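Local coordinates for UL18 protein (Human herpesvirus 5, PDB 3D2U) that binds the host inhibitory receptor LILRB1 as a viral MHC class I homologue, modulating natural killer cells and protecting against their cytotoxicity, at residues Val95-Glu101 against Tyr114-Asp120; Asn260-Cys265 against Ile276-Thr281. The protein carries 4 engineered substitutions. All blocks are in the same frame, centred on the assembly; numbering follows the deposited sequence.

Interaction 1. Residues Val95-Glu101 against Tyr114-Asp120; sequences VLTWTHE and YEGFGWD. With NAG (2-acetamido-2-deoxy-beta-D-glucopyranose), chain N.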
loop_
_atom_site.group_PDB
_atom_site.type_symbol
_atom_site.label_atom_id
_atom_site.label_comp_id
_atom_site.label_asym_id
_atom_site.label_seq_id
_atom_site.Cartn_x
_atom_site.Cartn_y
_atom_site.Cartn_z
ATOM N N VAL A 95 18.948 5.343 -6.442
ATOM C CA VAL A 95 18.123 4.951 -7.602
ATOM C C VAL A 95 17.591 6.154 -8.334
ATOM O O VAL A 95 17.115 7.101 -7.705
ATOM C CB VAL A 95 16.793 4.227 -7.246
ATOM C CG1 VAL A 95 16.885 2.762 -7.521
ATOM C CG2 VAL A 95 16.372 4.540 -5.823
ATOM N N LEU A 96 17.634 6.112 -9.659
ATOM C CA LEU A 96 17.051 7.194 -10.438
ATOM C C LEU A 96 15.821 6.558 -11.071
ATOM O O LEU A 96 15.910 5.497 -11.683
ATOM C CB LEU A 96 18.005 7.697 -11.527
ATOM C CG LEU A 96 17.453 8.784 -12.462
ATOM C CD1 LEU A 96 17.184 10.068 -11.687
ATOM C CD2 LEU A 96 18.444 9.042 -13.591
ATOM N N THR A 97 14.670 7.186 -10.879
ATOM C CA THR A 97 13.414 6.702 -11.433
ATOM C C THR A 97 12.879 7.819 -12.291
ATOM O O THR A 97 12.696 8.929 -11.800
ATOM C CB THR A 97 12.366 6.445 -10.347
ATOM O OG1 THR A 97 12.261 7.604 -9.506
ATOM C CG2 THR A 97 12.729 5.222 -9.525
ATOM N N TRP A 98 12.649 7.551 -13.568
ATOM C CA TRP A 98 12.112 8.585 -14.430
ATOM C C TRP A 98 11.015 8.015 -15.305
ATOM O O TRP A 98 10.921 6.797 -15.497
ATOM C CB TRP A 98 13.219 9.280 -15.244
ATOM C CG TRP A 98 13.891 8.509 -16.335
ATOM C CD1 TRP A 98 13.679 8.648 -17.679
ATOM C CD2 TRP A 98 14.956 7.562 -16.196
ATOM N NE1 TRP A 98 14.547 7.852 -18.383
ATOM C CE2 TRP A 98 15.349 7.179 -17.500
ATOM C CE3 TRP A 98 15.621 7.000 -15.098
ATOM C CZ2 TRP A 98 16.384 6.264 -17.739
ATOM C CZ3 TRP A 98 16.654 6.081 -15.338
ATOM C CH2 TRP A 98 17.021 5.728 -16.646
ATOM N N THR A 99 10.166 8.895 -15.816
ATOM C CA THR A 99 9.031 8.441 -16.590
ATOM C C THR A 99 8.508 9.478 -17.571
ATOM O O THR A 99 8.713 10.679 -17.397
ATOM C CB THR A 99 7.898 8.080 -15.615
ATOM O OG1 THR A 99 6.784 7.554 -16.336
ATOM C CG2 THR A 99 7.461 9.322 -14.819
ATOM N N HIS A 100 7.858 9.006 -18.628
ATOM C CA HIS A 100 7.238 9.906 -19.584
ATOM C C HIS A 100 5.876 9.341 -19.946
ATOM O O HIS A 100 5.672 8.131 -20.024
ATOM C CB HIS A 100 8.117 10.196 -20.815
ATOM C CG HIS A 100 8.731 8.992 -21.463
ATOM N ND1 HIS A 100 8.002 8.075 -22.192
ATOM C CD2 HIS A 100 10.025 8.601 -21.562
ATOM C CE1 HIS A 100 8.818 7.178 -22.714
ATOM N NE2 HIS A 100 10.054 7.474 -22.349
ATOM N N GLU A 101 4.935 10.259 -20.102
ATOM C CA GLU A 101 3.555 9.921 -20.355
ATOM C C GLU A 101 2.937 10.692 -21.499
ATOM O O GLU A 101 3.212 11.877 -21.715
ATOM C CB GLU A 101 2.747 10.173 -19.093
ATOM C CG GLU A 101 1.769 9.102 -18.750
ATOM C CD GLU A 101 1.012 9.450 -17.502
ATOM O OE1 GLU A 101 0.677 8.525 -16.740
ATOM O OE2 GLU A 101 0.747 10.653 -17.292
ATOM N N TYR A 114 3.957 14.554 -20.115
ATOM C CA TYR A 114 4.727 14.651 -18.877
ATOM C C TYR A 114 6.028 13.858 -18.907
ATOM O O TYR A 114 6.075 12.743 -19.416
ATOM C CB TYR A 114 3.909 14.116 -17.693
ATOM C CG TYR A 114 4.695 14.035 -16.390
ATOM C CD1 TYR A 114 4.886 15.165 -15.606
ATOM C CD2 TYR A 114 5.234 12.827 -15.938
ATOM C CE1 TYR A 114 5.581 15.107 -14.401
ATOM C CE2 TYR A 114 5.946 12.757 -14.730
ATOM C CZ TYR A 114 6.108 13.906 -13.967
ATOM O OH TYR A 114 6.778 13.863 -12.765
ATOM N N GLU A 115 7.079 14.446 -18.352
ATOM C CA GLU A 115 8.348 13.749 -18.206
ATOM C C GLU A 115 8.810 14.109 -16.802
ATOM O O GLU A 115 8.739 15.268 -16.395
ATOM C CB GLU A 115 9.397 14.161 -19.246
ATOM C CG GLU A 115 10.676 13.299 -19.117
ATOM C CD GLU A 115 11.502 13.192 -20.395
ATOM O OE1 GLU A 115 12.740 13.355 -20.312
ATOM O OE2 GLU A 115 10.925 12.928 -21.473
ATOM N N GLY A 116 9.249 13.105 -16.052
ATOM C CA GLY A 116 9.684 13.355 -14.695
ATOM C C GLY A 116 10.809 12.475 -14.186
ATOM O O GLY A 116 10.913 11.298 -14.534
ATOM N N PHE A 117 11.641 13.060 -13.333
ATOM C CA PHE A 117 12.770 12.365 -12.729
ATOM C C PHE A 117 12.722 12.488 -11.222
ATOM O O PHE A 117 12.305 13.507 -10.679
ATOM C CB PHE A 117 14.109 12.950 -13.188
ATOM C CG PHE A 117 14.373 12.802 -14.648
ATOM C CD1 PHE A 117 13.651 13.538 -15.572
ATOM C CD2 PHE A 117 15.340 11.915 -15.101
ATOM C CE1 PHE A 117 13.882 13.394 -16.929
ATOM C CE2 PHE A 117 15.582 11.763 -16.455
ATOM C CZ PHE A 117 14.854 12.501 -17.375
ATOM N N GLY A 118 13.185 11.440 -10.562
ATOM C CA GLY A 118 13.244 11.427 -9.122
ATOM C C GLY A 118 14.472 10.638 -8.723
ATOM O O GLY A 118 14.767 9.604 -9.320
ATOM N N TRP A 119 15.223 11.136 -7.748
ATOM C CA TRP A 119 16.377 10.397 -7.281
ATOM C C TRP A 119 16.156 10.080 -5.812
ATOM O O TRP A 119 15.696 10.931 -5.045
ATOM C CB TRP A 119 17.680 11.176 -7.487
ATOM C CG TRP A 119 18.835 10.241 -7.692
ATOM C CD1 TRP A 119 19.011 9.371 -8.733
ATOM C CD2 TRP A 119 19.915 10.012 -6.798
ATOM N NE1 TRP A 119 20.132 8.606 -8.532
ATOM C CE2 TRP A 119 20.712 8.983 -7.349
ATOM C CE3 TRP A 119 20.289 10.570 -5.577
ATOM C CZ2 TRP A 119 21.857 8.505 -6.729
ATOM C CZ3 TRP A 119 21.418 10.094 -4.964
ATOM C CH2 TRP A 119 22.196 9.070 -5.536
ATOM N N ASP A 120 16.489 8.852 -5.432
ATOM C CA ASP A 120 16.301 8.396 -4.063
ATOM C C ASP A 120 14.898 8.759 -3.572
ATOM O O ASP A 120 14.720 9.206 -2.444
ATOM C CB ASP A 120 17.351 9.011 -3.147
ATOM C CG ASP A 120 17.318 8.433 -1.759
ATOM O OD1 ASP A 120 16.783 7.319 -1.588
ATOM O OD2 ASP A 120 17.832 9.091 -0.832
HETATM C C1 NAG N . -1.964 11.374 -18.234
HETATM C C2 NAG N . -2.036 12.662 -17.450
HETATM C C3 NAG N . -2.162 12.178 -16.049
HETATM C C4 NAG N . -3.455 11.430 -15.873
HETATM C C5 NAG N . -3.609 10.286 -16.901
HETATM C C6 NAG N . -5.007 9.682 -16.948
HETATM C C7 NAG N . -0.432 13.879 -18.768
HETATM C C8 NAG N . 0.688 13.120 -19.459
HETATM N N2 NAG N . -0.819 13.430 -17.588
HETATM O O1 NAG N . -1.532 11.601 -19.524
HETATM O O3 NAG N . -2.079 13.243 -15.116
HETATM O O4 NAG N . -3.329 10.860 -14.607
HETATM O O5 NAG N . -3.259 10.742 -18.229
HETATM O O6 NAG N . -5.071 8.512 -16.143
HETATM O O7 NAG N . -0.938 14.854 -19.298
#

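Interaction 2. Residues Asn260-Cys265 against Ile276-Thr281; sequences NQNYTC and IPISVT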
loop_
_atom_site.group_PDB
_atom_site.type_symbol
_atom_site.label_atom_id
_atom_site.label_comp_id
_atom_site.label_asym_id
_atom_site.label_seq_id
_atom_site.Cartn_x
_atom_site.Cartn_y
_atom_site.Cartn_z
ATOM N N ASN A 260 -30.127 -9.454 9.612
ATOM C CA ASN A 260 -31.531 -9.150 9.477
ATOM C C ASN A 260 -31.971 -8.782 8.057
ATOM O O ASN A 260 -32.911 -9.349 7.505
ATOM C CB ASN A 260 -31.775 -7.950 10.387
ATOM C CG ASN A 260 -33.179 -7.862 10.891
ATOM O OD1 ASN A 260 -34.112 -8.395 10.290
ATOM N ND2 ASN A 260 -33.350 -7.160 12.002
ATOM N N GLN A 261 -31.255 -7.822 7.484
ATOM C CA GLN A 261 -31.575 -7.223 6.194
ATOM C C GLN A 261 -31.368 -7.869 4.817
ATOM O O GLN A 261 -30.641 -8.847 4.631
ATOM C CB GLN A 261 -30.920 -5.849 6.184
ATOM C CG GLN A 261 -30.920 -5.200 7.560
ATOM C CD GLN A 261 -32.318 -4.923 8.069
ATOM O OE1 GLN A 261 -32.980 -3.988 7.612
ATOM N NE2 GLN A 261 -32.780 -5.738 9.014
ATOM N N ASN A 262 -32.056 -7.270 3.848
ATOM C CA ASN A 262 -31.986 -7.656 2.445
ATOM C C ASN A 262 -30.931 -6.746 1.803
ATOM O O ASN A 262 -31.075 -5.526 1.806
ATOM C CB ASN A 262 -33.335 -7.421 1.731
ATOM C CG ASN A 262 -34.299 -8.590 1.867
ATOM O OD1 ASN A 262 -33.919 -9.687 2.275
ATOM N ND2 ASN A 262 -35.560 -8.361 1.493
ATOM N N TYR A 263 -29.867 -7.339 1.278
ATOM C CA TYR A 263 -28.816 -6.578 0.601
ATOM C C TYR A 263 -28.499 -7.230 -0.729
ATOM O O TYR A 263 -28.580 -8.445 -0.867
ATOM C CB TYR A 263 -27.497 -6.555 1.387
ATOM C CG TYR A 263 -27.371 -5.511 2.461
ATOM C CD1 TYR A 263 -27.958 -5.692 3.714
ATOM C CD2 TYR A 263 -26.649 -4.341 2.232
ATOM C CE1 TYR A 263 -27.832 -4.728 4.712
ATOM C CE2 TYR A 263 -26.510 -3.370 3.229
ATOM C CZ TYR A 263 -27.109 -3.575 4.464
ATOM O OH TYR A 263 -26.993 -2.615 5.439
ATOM N N THR A 264 -28.113 -6.405 -1.694
ATOM C CA THR A 264 -27.698 -6.876 -3.009
ATOM C C THR A 264 -26.434 -6.083 -3.341
ATOM O O THR A 264 -26.183 -5.029 -2.760
ATOM C CB THR A 264 -28.740 -6.581 -4.110
ATOM O OG1 THR A 264 -28.798 -5.171 -4.337
ATOM C CG2 THR A 264 -30.117 -7.096 -3.715
ATOM N N CYS A 265 -25.629 -6.588 -4.263
ATOM C CA CYS A 265 -24.435 -5.861 -4.647
ATOM C C CYS A 265 -24.586 -5.394 -6.086
ATOM O O CYS A 265 -24.873 -6.194 -6.967
ATOM C CB CYS A 265 -23.206 -6.749 -4.515
ATOM S SG CYS A 265 -21.675 -5.968 -5.101
ATOM N N ILE A 276 -26.558 -8.602 -7.918
ATOM C CA ILE A 276 -26.746 -9.927 -7.336
ATOM C C ILE A 276 -27.165 -9.865 -5.863
ATOM O O ILE A 276 -26.751 -8.969 -5.121
ATOM C CB ILE A 276 -25.436 -10.801 -7.432
ATOM C CG1 ILE A 276 -24.307 -10.197 -6.574
ATOM C CG2 ILE A 276 -24.984 -10.913 -8.878
ATOM C CD1 ILE A 276 -23.803 -8.846 -7.047
ATOM N N PRO A 277 -28.020 -10.811 -5.430
ATOM C CA PRO A 277 -28.485 -10.863 -4.038
ATOM C C PRO A 277 -27.303 -11.267 -3.166
ATOM O O PRO A 277 -26.519 -12.138 -3.541
ATOM C CB PRO A 277 -29.581 -11.933 -4.077
ATOM C CG PRO A 277 -29.129 -12.840 -5.194
ATOM C CD PRO A 277 -28.682 -11.852 -6.239
ATOM N N ILE A 278 -27.159 -10.627 -2.013
ATOM C CA ILE A 278 -26.039 -10.940 -1.149
ATOM C C ILE A 278 -26.493 -11.529 0.211
ATOM O O ILE A 278 -25.826 -12.400 0.770
ATOM C CB ILE A 278 -25.091 -9.684 -1.126
ATOM C CG1 ILE A 278 -23.830 -10.039 -1.920
ATOM C CG2 ILE A 278 -24.824 -9.181 0.267
ATOM C CD1 ILE A 278 -22.865 -8.897 -2.142
ATOM N N SER A 279 -27.651 -11.094 0.705
ATOM C CA SER A 279 -28.252 -11.650 1.930
ATOM C C SER A 279 -29.767 -11.517 1.754
ATOM O O SER A 279 -30.257 -10.447 1.365
ATOM C CB SER A 279 -27.785 -10.926 3.206
ATOM O OG SER A 279 -28.250 -9.592 3.260
ATOM N N VAL A 280 -30.499 -12.601 2.022
ATOM C CA VAL A 280 -31.955 -12.606 1.850
ATOM C C VAL A 280 -32.881 -12.908 3.040
ATOM O O VAL A 280 -32.725 -13.916 3.730
ATOM C CB VAL A 280 -32.382 -13.575 0.706
ATOM C CG1 VAL A 280 -32.390 -12.832 -0.624
ATOM C CG2 VAL A 280 -31.431 -14.772 0.641
ATOM N N THR A 281 -33.853 -12.005 3.219
ATOM C CA THR A 281 -34.955 -12.028 4.205
ATOM C C THR A 281 -35.095 -10.855 5.177
ATOM O O THR A 281 -34.470 -10.859 6.261
ATOM C CB THR A 281 -35.028 -13.336 5.003
ATOM O OG1 THR A 281 -35.485 -14.378 4.135
ATOM C CG2 THR A 281 -36.037 -13.212 6.153
ATOM O OXT THR A 281 -35.874 -9.937 4.838
#

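Interaction 1. Residues Val95-Glu101 against Tyr114-Asp120
W98 and F117 meet through two opposed choices of first torsion: W98 CG lies between its own backbone N and carbonyl carbon (chi1 70°), whereas F117 CG sits beside its N (chi1 -64°) and sets a face of the phenyl ring against W98 CB. The contact is a CH-pi one, with W98 CB 3.7 Å from the F117 ring centroid. The indole and phenyl planes are nearly parallel (4°) but slid apart, so they barely overlap. At the next pair on the same face, L96 with W119, the indole is used differently: V95 O lies over a face, 3.1 Å from W119 CD1, while L96 CB comes in at the ring edge, 3.4 Å from the same carbon. On the reverse face, the T99 methyl CG2 meets the edge of the Y114 ring, 3.8 Å from CE2. Paired backbone bonds between T97 and G118, T99 and G116, and E101 and Y114 hold this antiparallel hairpin in register, and beside the E101-Y114 pair the acetamido methyl C8 of a glycan NAG rests 3.6 Å from E101 CB. The hairpin belongs to the floor of the class I platform. L96, H100, E115 and F117 face the bound peptide, L96 and W98 also reach helix 62-88, T97 and T99, on the opposite face, pack on a second protein chain, and strands 2-11 and 122-127 flank the pair.

Interaction 2. Residues Asn260-Cys265 against Ile276-Thr281
I278 reaches across to Y263 and C265 from within a classic beta bulge, in which I278 and S279 both stand opposite Y263. Its CB lies 3.7 Å from Y263 O. From there the side chain divides: the CG2 methyl packs 3.9 Å from Y263 CB, while the other branch, turned off a staggered position (chi1 -108°) and then extended (chi2 173°), sends CD1 toward the cysteine. I278 CD1 lies 3.2 Å from C265 CB, tighter than normal carbon packing. At the bulge itself, the Y263 carbonyl oxygen accepts two N-H groups from the same face of its plane, I278 N at 2.8 Å and S279 N at 3.2 Å from Y263 O, and the pairing shifts by one residue before T264 meets P277. Beyond the bulge, C265 N points nearly straight at I276 O (2.8 Å), resuming ordinary antiparallel pairing. Toward the chain end, S279 OG, folded back between its own N and carbonyl carbon, donates to Q261 O (2.9 Å) from well out of the carbonyl plane, and the same hydroxyl lies at the edge of the Y263 ring. C265 is joined by a disulfide to C209, the pin between sheets characteristic of immunoglobulin domains, and I278 also touches A207 and C209. The chemistry is therefore divided: a doubly used carbonyl and a serine hydroxyl fix the backbone of the last strand, while I278 packs its methyl against the CB of a disulfide-bonded cysteine.

Interactions 1 and 2 are both antiparallel beta hairpins, yet they share no elements: their centres lie 47 Å apart, on opposite sides of the chain's centre, one in the peptide-binding platform and the other in the C1-set immunoglobulin domain. Interaction 1 is almost wholly buried, an inner pair in a broad sheet, with aromatic rings packed against its regular backbone and the peptide and a second protein chain meeting its two faces. Interaction 2 is only partly buried. Its last strand is outermost in its three-stranded sheet; buried Y263, C265, I278 and S279 give way to exposed residues at the chain terminus, and a bulge replaces the unbroken register of 95-101 with 114-120.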